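PDB 6AF0: Ctr9 protein from Myceliophthora thermophila, which probably binds RNA polymerase II complexes, this chain being the long, almost wholly helical part of the protein that carries its tetratricopeptide repeats. Local coordinates for residues P9-I14 / E23-V28; A344-G349 / D374-G379; N758-F763 / V777-I782. One frame throughout, in Å; residues are numbered along the deposited sequence.

In the fold
The three contacts follow one another along an elongated chain of helices, and none touches another. Contact 1, a beta hairpin near the N-terminus, lies about 48 Å from contact 2 between centres, on the same side of the chain's centre; their nearest atoms are about 33 Å apart. Contact 3 lies on the opposite side, about 70 Å from contact 2 and 118 Å from contact 1, centre to centre. Contacts 2 and 3 each join helices that follow one another in the chain, 343-360 with the end of 363-376 and 756-770 with 773-785. Both also have residues that pack on chains of other proteins in the assembly, whereas no other protein chain of the assembly touches contact 1.

Contact 1 (P9-I14 / E23-V28); sequences PQTIDI and EIDLQV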
# COMPACT_ATOMS: atom_id res chain seq x y z
N PRO A 9 -3.05 -44.53 56.70
CA PRO A 9 -2.72 -44.52 58.14
C PRO A 9 -1.27 -44.15 58.39
O PRO A 9 -0.48 -44.12 57.46
CB PRO A 9 -2.96 -45.97 58.55
CG PRO A 9 -2.63 -46.75 57.32
CD PRO A 9 -3.05 -45.90 56.16
N GLN A 10 -0.91 -43.91 59.65
CA GLN A 10 0.44 -43.45 59.99
C GLN A 10 1.46 -44.56 59.98
O GLN A 10 2.55 -44.41 59.43
CB GLN A 10 0.46 -42.76 61.36
CG GLN A 10 -0.22 -41.40 61.37
CD GLN A 10 0.36 -40.48 62.42
OE1 GLN A 10 0.76 -40.93 63.50
NE2 GLN A 10 0.43 -39.19 62.11
N THR A 11 1.11 -45.67 60.63
CA THR A 11 1.98 -46.83 60.73
C THR A 11 1.17 -48.06 60.38
O THR A 11 -0.05 -48.05 60.50
CB THR A 11 2.56 -46.97 62.16
OG1 THR A 11 1.49 -46.93 63.11
CG2 THR A 11 3.55 -45.83 62.46
N ILE A 12 1.84 -49.10 59.90
CA ILE A 12 1.20 -50.42 59.72
C ILE A 12 2.19 -51.54 60.01
O ILE A 12 3.39 -51.37 59.83
CB ILE A 12 0.59 -50.63 58.30
CG1 ILE A 12 1.64 -50.43 57.20
CG2 ILE A 12 -0.61 -49.73 58.08
CD1 ILE A 12 2.17 -51.72 56.61
N ASP A 13 1.66 -52.69 60.46
CA ASP A 13 2.49 -53.88 60.76
C ASP A 13 2.44 -54.87 59.59
O ASP A 13 1.37 -55.24 59.13
CB ASP A 13 2.01 -54.54 62.06
CG ASP A 13 2.87 -55.73 62.49
OD1 ASP A 13 3.61 -56.29 61.65
OD2 ASP A 13 2.80 -56.12 63.69
N ILE A 14 3.60 -55.31 59.13
CA ILE A 14 3.69 -56.31 58.07
C ILE A 14 3.65 -57.72 58.67
O ILE A 14 4.52 -58.10 59.48
CB ILE A 14 4.97 -56.13 57.22
CG1 ILE A 14 5.02 -54.72 56.59
CG2 ILE A 14 5.07 -57.22 56.14
CD1 ILE A 14 3.95 -54.41 55.56
N GLU A 23 7.32 -53.21 61.02
CA GLU A 23 6.33 -52.18 61.05
C GLU A 23 6.91 -51.04 60.22
O GLU A 23 8.14 -50.88 60.16
CB GLU A 23 6.03 -51.76 62.48
CG GLU A 23 6.46 -50.33 62.80
CD GLU A 23 5.59 -49.69 63.86
OE1 GLU A 23 4.47 -50.20 64.13
OE2 GLU A 23 6.01 -48.65 64.43
N ILE A 24 6.04 -50.26 59.58
CA ILE A 24 6.48 -49.21 58.67
C ILE A 24 5.78 -47.92 59.02
O ILE A 24 4.59 -47.92 59.32
CB ILE A 24 6.15 -49.56 57.22
CG1 ILE A 24 6.88 -50.83 56.79
CG2 ILE A 24 6.53 -48.40 56.31
CD1 ILE A 24 6.63 -51.25 55.36
N ASP A 25 6.54 -46.82 58.98
CA ASP A 25 6.02 -45.45 59.13
C ASP A 25 5.74 -44.90 57.73
O ASP A 25 6.65 -44.76 56.91
CB ASP A 25 7.01 -44.55 59.88
CG ASP A 25 6.42 -43.17 60.23
OD1 ASP A 25 6.56 -42.26 59.38
OD2 ASP A 25 5.83 -43.00 61.33
N LEU A 26 4.46 -44.61 57.46
CA LEU A 26 3.98 -44.28 56.13
C LEU A 26 3.97 -42.78 55.89
O LEU A 26 3.57 -42.31 54.82
CB LEU A 26 2.58 -44.86 55.90
CG LEU A 26 2.45 -46.39 55.86
CD1 LEU A 26 0.98 -46.78 55.83
CD2 LEU A 26 3.17 -47.01 54.67
N GLN A 27 4.41 -42.03 56.89
CA GLN A 27 4.70 -40.62 56.68
C GLN A 27 6.20 -40.38 56.42
O GLN A 27 6.56 -39.62 55.52
CB GLN A 27 4.15 -39.77 57.83
CG GLN A 27 2.70 -39.33 57.61
CD GLN A 27 2.47 -37.87 57.95
OE1 GLN A 27 3.23 -36.99 57.53
NE2 GLN A 27 1.40 -37.59 58.70
N VAL A 28 7.05 -41.07 57.18
CA VAL A 28 8.51 -41.01 57.02
C VAL A 28 9.08 -42.35 56.55
O VAL A 28 9.67 -43.10 57.33
CB VAL A 28 9.20 -40.63 58.32
CG1 VAL A 28 10.68 -40.36 58.06
CG2 VAL A 28 8.53 -39.41 58.94
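One methyl of L26, CD1, is met by both P9 and I12. It lies 3.9 Å from P9 CG, the leucine side chain crossing the proline ring obliquely, and 4.0 Å from I12 CG1, where the two chains run at about a right angle. L26 has CG anti to its own carbonyl carbon (chi1 -66°), and its branched end carries the methyl to these partners. A second apolar pair follows further along, with I24 CD1 4.0 Å from I14 CG1. Helices 34-42 and 47-59 cover this apolar group: I24 touches L36, I12 and I14 touch Y49, and L26 reaches T52 and A56. Isoleucine, beta-branched and apolar, suits both an extended backbone and a helix-facing side.

The two segments form an antiparallel beta hairpin. I12 and I24 form a hydrogen-bonded pair, joined by I12 N to I24 O (3.0 Å) and I24 N to I12 O (2.9 Å), and I14 bonds on to V22, while L26 N adds a nearly straight bond to Q10 O (2.8 Å).

T11, D13, E23 and D25 occupy the other face, where polar residues suit the largely exposed setting. T11 turns CG2 anti to its carbonyl carbon, and this methyl lies 3.8 Å from D25 OD2. The carboxylates of D13 and E23 stay apart, which probably limits their repulsion. D25 OD1 accepts from V28 N, three residues on, in an Asx motif. Beyond the strands, the side chains of Q10 and Q27 meet at their NE2 atoms, their amide planes 78° apart.

Contact 2 (A344-G349 / D374-G379); sequences AIASDG and DDARGG
The guanidinium of R377 has A344 over one face and S347 and D348 at its edge. A344 CA stands 4.0 Å above the plane, offset toward the rim, and A344 CB lies over the same face, a small side chain that suits a place against a flat group. At the edge, NH2 makes a salt bridge to D348 OD1 (2.6 Å), with the oxygen almost in the guanidinium plane. The carboxylate receives it on the syn side but 33° out of its own plane, the two flat groups being turned 29° from each other. NE gives its hydrogen to S347 OG; the modelled length is too short to be trusted in detail. The arginine chain, extended from CG to NE, runs past the serine to reach both acceptors.

S347 OG in turn donates to A344 O (2.9 Å) and, if the short NE bond is taken at face value, this buried hydroxyl accepts as well. A344 O also takes the helical bond from D348 N, and both donors come from the same face of the carbonyl plane.

The contact joins consecutive helices of the array that carries the tetratricopeptide repeats, the start of helix 343-360 meeting the C-terminal end of helix 363-376. A Schellman motif closes the latter helix, with G379 N bonded to D374 O (2.7 Å) and G378 N to D375 O; positive phi at G378 suits a residue without a side chain. An alanine in place of R377 would probably leave D348 OD1 without its charged mate.

Just before the turn, A376 CB meets S347 CB (3.7 Å), two small side chains consistent with CA atoms 5.1 Å apart. Y384 touches both R377 and D348, and its backbone N bonds to D374 OD1.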
# COMPACT_ATOMS: atom_id res chain seq x y z
N ALA A 344 -0.48 -24.08 21.19
CA ALA A 344 -0.54 -22.61 21.32
C ALA A 344 0.56 -22.10 22.22
O ALA A 344 1.22 -21.10 21.91
CB ALA A 344 -1.90 -22.16 21.85
N ILE A 345 0.73 -22.80 23.34
CA ILE A 345 1.78 -22.42 24.29
C ILE A 345 3.12 -22.54 23.64
O ILE A 345 3.92 -21.62 23.69
CB ILE A 345 1.74 -23.26 25.55
CG1 ILE A 345 0.53 -22.84 26.37
CG2 ILE A 345 3.01 -23.08 26.35
CD1 ILE A 345 0.43 -23.47 27.73
N ALA A 346 3.35 -23.66 22.98
CA ALA A 346 4.61 -23.89 22.27
C ALA A 346 4.87 -22.76 21.28
O ALA A 346 5.98 -22.19 21.25
CB ALA A 346 4.62 -25.23 21.57
N SER A 347 3.84 -22.40 20.52
CA SER A 347 4.01 -21.33 19.54
C SER A 347 4.34 -19.99 20.20
O SER A 347 5.09 -19.19 19.66
CB SER A 347 2.78 -21.16 18.68
OG SER A 347 1.94 -20.20 19.28
N ASP A 348 3.75 -19.73 21.37
CA ASP A 348 3.96 -18.47 22.10
C ASP A 348 5.36 -18.41 22.64
O ASP A 348 6.03 -17.37 22.59
CB ASP A 348 2.96 -18.33 23.24
CG ASP A 348 1.56 -17.97 22.78
OD1 ASP A 348 1.33 -17.85 21.56
OD2 ASP A 348 0.68 -17.81 23.63
N GLY A 349 5.83 -19.54 23.13
CA GLY A 349 7.22 -19.66 23.59
C GLY A 349 8.23 -19.41 22.49
O GLY A 349 9.19 -18.68 22.70
N ASP A 374 5.35 -20.50 14.04
CA ASP A 374 4.29 -20.50 13.03
C ASP A 374 3.77 -21.91 12.84
O ASP A 374 2.56 -22.14 12.87
CB ASP A 374 4.78 -19.96 11.68
CG ASP A 374 3.64 -19.79 10.65
OD1 ASP A 374 2.48 -19.71 11.09
OD2 ASP A 374 3.88 -19.73 9.42
N ASP A 375 4.70 -22.84 12.64
CA ASP A 375 4.38 -24.26 12.44
C ASP A 375 3.64 -24.86 13.65
O ASP A 375 2.69 -25.61 13.47
CB ASP A 375 5.64 -25.08 12.11
CG ASP A 375 6.32 -24.64 10.80
OD1 ASP A 375 5.70 -23.92 9.98
OD2 ASP A 375 7.50 -25.03 10.63
N ALA A 376 4.06 -24.51 14.87
CA ALA A 376 3.45 -25.06 16.11
C ALA A 376 1.94 -24.89 16.10
O ALA A 376 1.21 -25.78 16.56
CB ALA A 376 4.03 -24.42 17.35
N ARG A 377 1.48 -23.78 15.55
CA ARG A 377 0.04 -23.55 15.36
C ARG A 377 -0.44 -24.06 14.02
O ARG A 377 -1.55 -23.71 13.57
CB ARG A 377 -0.28 -22.07 15.46
CG ARG A 377 -0.36 -21.55 16.88
CD ARG A 377 -0.38 -20.03 16.89
NE ARG A 377 -0.15 -19.49 18.23
CZ ARG A 377 -1.10 -19.22 19.11
NH1 ARG A 377 -2.38 -19.43 18.79
NH2 ARG A 377 -0.78 -18.76 20.30
N GLY A 378 0.40 -24.87 13.36
CA GLY A 378 0.04 -25.50 12.09
C GLY A 378 0.78 -24.95 10.89
O GLY A 378 0.68 -25.48 9.80
N GLY A 379 1.52 -23.87 11.08
CA GLY A 379 2.26 -23.30 9.98
C GLY A 379 1.30 -22.81 8.92
O GLY A 379 0.11 -22.71 9.16

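Contact 3 (N758-F763 / V777-I782); sequences NALQIF and VNMGHI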
# COMPACT_ATOMS: atom_id res chain seq x y z
N ASN A 758 -9.99 12.13 -40.23
CA ASN A 758 -9.25 11.60 -39.07
C ASN A 758 -8.13 12.53 -38.63
O ASN A 758 -7.84 12.64 -37.44
CB ASN A 758 -8.74 10.16 -39.24
CG ASN A 758 -8.88 9.64 -40.64
OD1 ASN A 758 -9.83 9.99 -41.34
ND2 ASN A 758 -7.94 8.80 -41.06
N ALA A 759 -7.53 13.23 -39.58
CA ALA A 759 -6.54 14.23 -39.20
C ALA A 759 -7.22 15.13 -38.20
O ALA A 759 -6.61 15.52 -37.21
CB ALA A 759 -6.06 15.02 -40.40
N LEU A 760 -8.49 15.42 -38.43
CA LEU A 760 -9.30 16.17 -37.48
C LEU A 760 -9.47 15.51 -36.11
O LEU A 760 -9.61 16.20 -35.11
CB LEU A 760 -10.68 16.48 -38.06
CG LEU A 760 -11.57 17.30 -37.13
CD1 LEU A 760 -10.81 18.55 -36.71
CD2 LEU A 760 -12.89 17.68 -37.78
N GLN A 761 -9.50 14.19 -36.05
CA GLN A 761 -9.52 13.48 -34.76
C GLN A 761 -8.29 13.82 -33.94
O GLN A 761 -8.40 14.25 -32.78
CB GLN A 761 -9.56 11.97 -34.96
CG GLN A 761 -10.81 11.47 -35.63
CD GLN A 761 -11.93 11.26 -34.64
OE1 GLN A 761 -12.26 12.17 -33.86
NE2 GLN A 761 -12.53 10.07 -34.66
N ILE A 762 -7.13 13.63 -34.56
CA ILE A 762 -5.84 13.97 -33.96
C ILE A 762 -5.92 15.39 -33.43
O ILE A 762 -5.72 15.63 -32.24
CB ILE A 762 -4.67 13.88 -34.96
CG1 ILE A 762 -4.34 12.41 -35.30
CG2 ILE A 762 -3.43 14.54 -34.39
CD1 ILE A 762 -4.85 11.93 -36.64
N PHE A 763 -6.26 16.31 -34.33
CA PHE A 763 -6.44 17.71 -33.99
C PHE A 763 -7.33 17.95 -32.77
O PHE A 763 -7.03 18.85 -32.01
CB PHE A 763 -6.95 18.53 -35.18
CG PHE A 763 -5.88 18.89 -36.17
CD1 PHE A 763 -4.69 19.44 -35.74
CD2 PHE A 763 -6.05 18.66 -37.53
CE1 PHE A 763 -3.69 19.76 -36.65
CE2 PHE A 763 -5.06 18.97 -38.44
CZ PHE A 763 -3.87 19.51 -38.00
N VAL A 777 -5.29 27.55 -35.42
CA VAL A 777 -5.17 27.98 -36.80
C VAL A 777 -5.35 26.76 -37.69
O VAL A 777 -6.18 26.76 -38.59
CB VAL A 777 -3.81 28.66 -37.05
CG1 VAL A 777 -3.61 29.00 -38.52
CG2 VAL A 777 -3.69 29.93 -36.23
N ASN A 778 -4.58 25.72 -37.41
CA ASN A 778 -4.62 24.47 -38.16
C ASN A 778 -6.00 23.82 -38.14
O ASN A 778 -6.43 23.18 -39.10
CB ASN A 778 -3.63 23.48 -37.57
CG ASN A 778 -2.19 23.94 -37.69
OD1 ASN A 778 -1.87 24.92 -38.37
ND2 ASN A 778 -1.30 23.21 -37.04
N MET A 779 -6.68 23.97 -37.00
CA MET A 779 -8.06 23.52 -36.86
C MET A 779 -8.99 24.30 -37.76
O MET A 779 -9.72 23.71 -38.57
CB MET A 779 -8.51 23.67 -35.41
CG MET A 779 -8.15 22.48 -34.53
SD MET A 779 -9.35 22.33 -33.20
CE MET A 779 -9.50 20.56 -33.11
N GLY A 780 -8.96 25.62 -37.63
CA GLY A 780 -9.69 26.51 -38.54
C GLY A 780 -9.48 26.18 -40.02
O GLY A 780 -10.41 26.26 -40.81
N HIS A 781 -8.27 25.79 -40.39
CA HIS A 781 -7.96 25.36 -41.76
C HIS A 781 -8.71 24.11 -42.20
O HIS A 781 -9.22 24.04 -43.32
CB HIS A 781 -6.47 25.09 -41.92
CG HIS A 781 -5.61 26.30 -41.72
ND1 HIS A 781 -6.12 27.57 -41.61
CD2 HIS A 781 -4.26 26.43 -41.68
CE1 HIS A 781 -5.13 28.43 -41.48
NE2 HIS A 781 -3.99 27.77 -41.52
N ILE A 782 -8.75 23.11 -41.33
CA ILE A 782 -9.50 21.90 -41.59
C ILE A 782 -11.00 22.20 -41.69
O ILE A 782 -11.66 21.78 -42.62
CB ILE A 782 -9.24 20.81 -40.52
CG1 ILE A 782 -7.76 20.42 -40.49
CG2 ILE A 782 -10.08 19.57 -40.76
CD1 ILE A 782 -7.18 19.93 -41.81
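The F763 ring rests against N778 and I782 where helix 756-770 packs antiparallel on helix 773-785, which lies in a predicted tetratricopeptide repeat. Their short segments cross at -154°, with axes 10.6 Å apart.

The apolar contacts carry this buried interface. The F763 ring has CE2 3.7 Å from I782 CG1, the two side chains crossing at about a right angle. I782 turns its other branch to L760, CG2 to CB 4.1 Å, so a beta-branched residue serves two partners a helical turn apart. M779, unbranched, is bent at chi3 (141°), which places CE 3.9 Å from F763 CB and also near L760 CD1.

An aromatic meeting an aliphatic carbon completes the set: F763 CE1 lies 3.8 Å from N778 CB. Here the ring and amide planes are 60° apart, and the asparagine offers its CH2 to the phenylalanine.

The polar end of N778 looks elsewhere. Q743 of helix 739-752 touches both F763 and N778, and N778 ND2 is hydrogen-bonded to the backbone of another protein's chain.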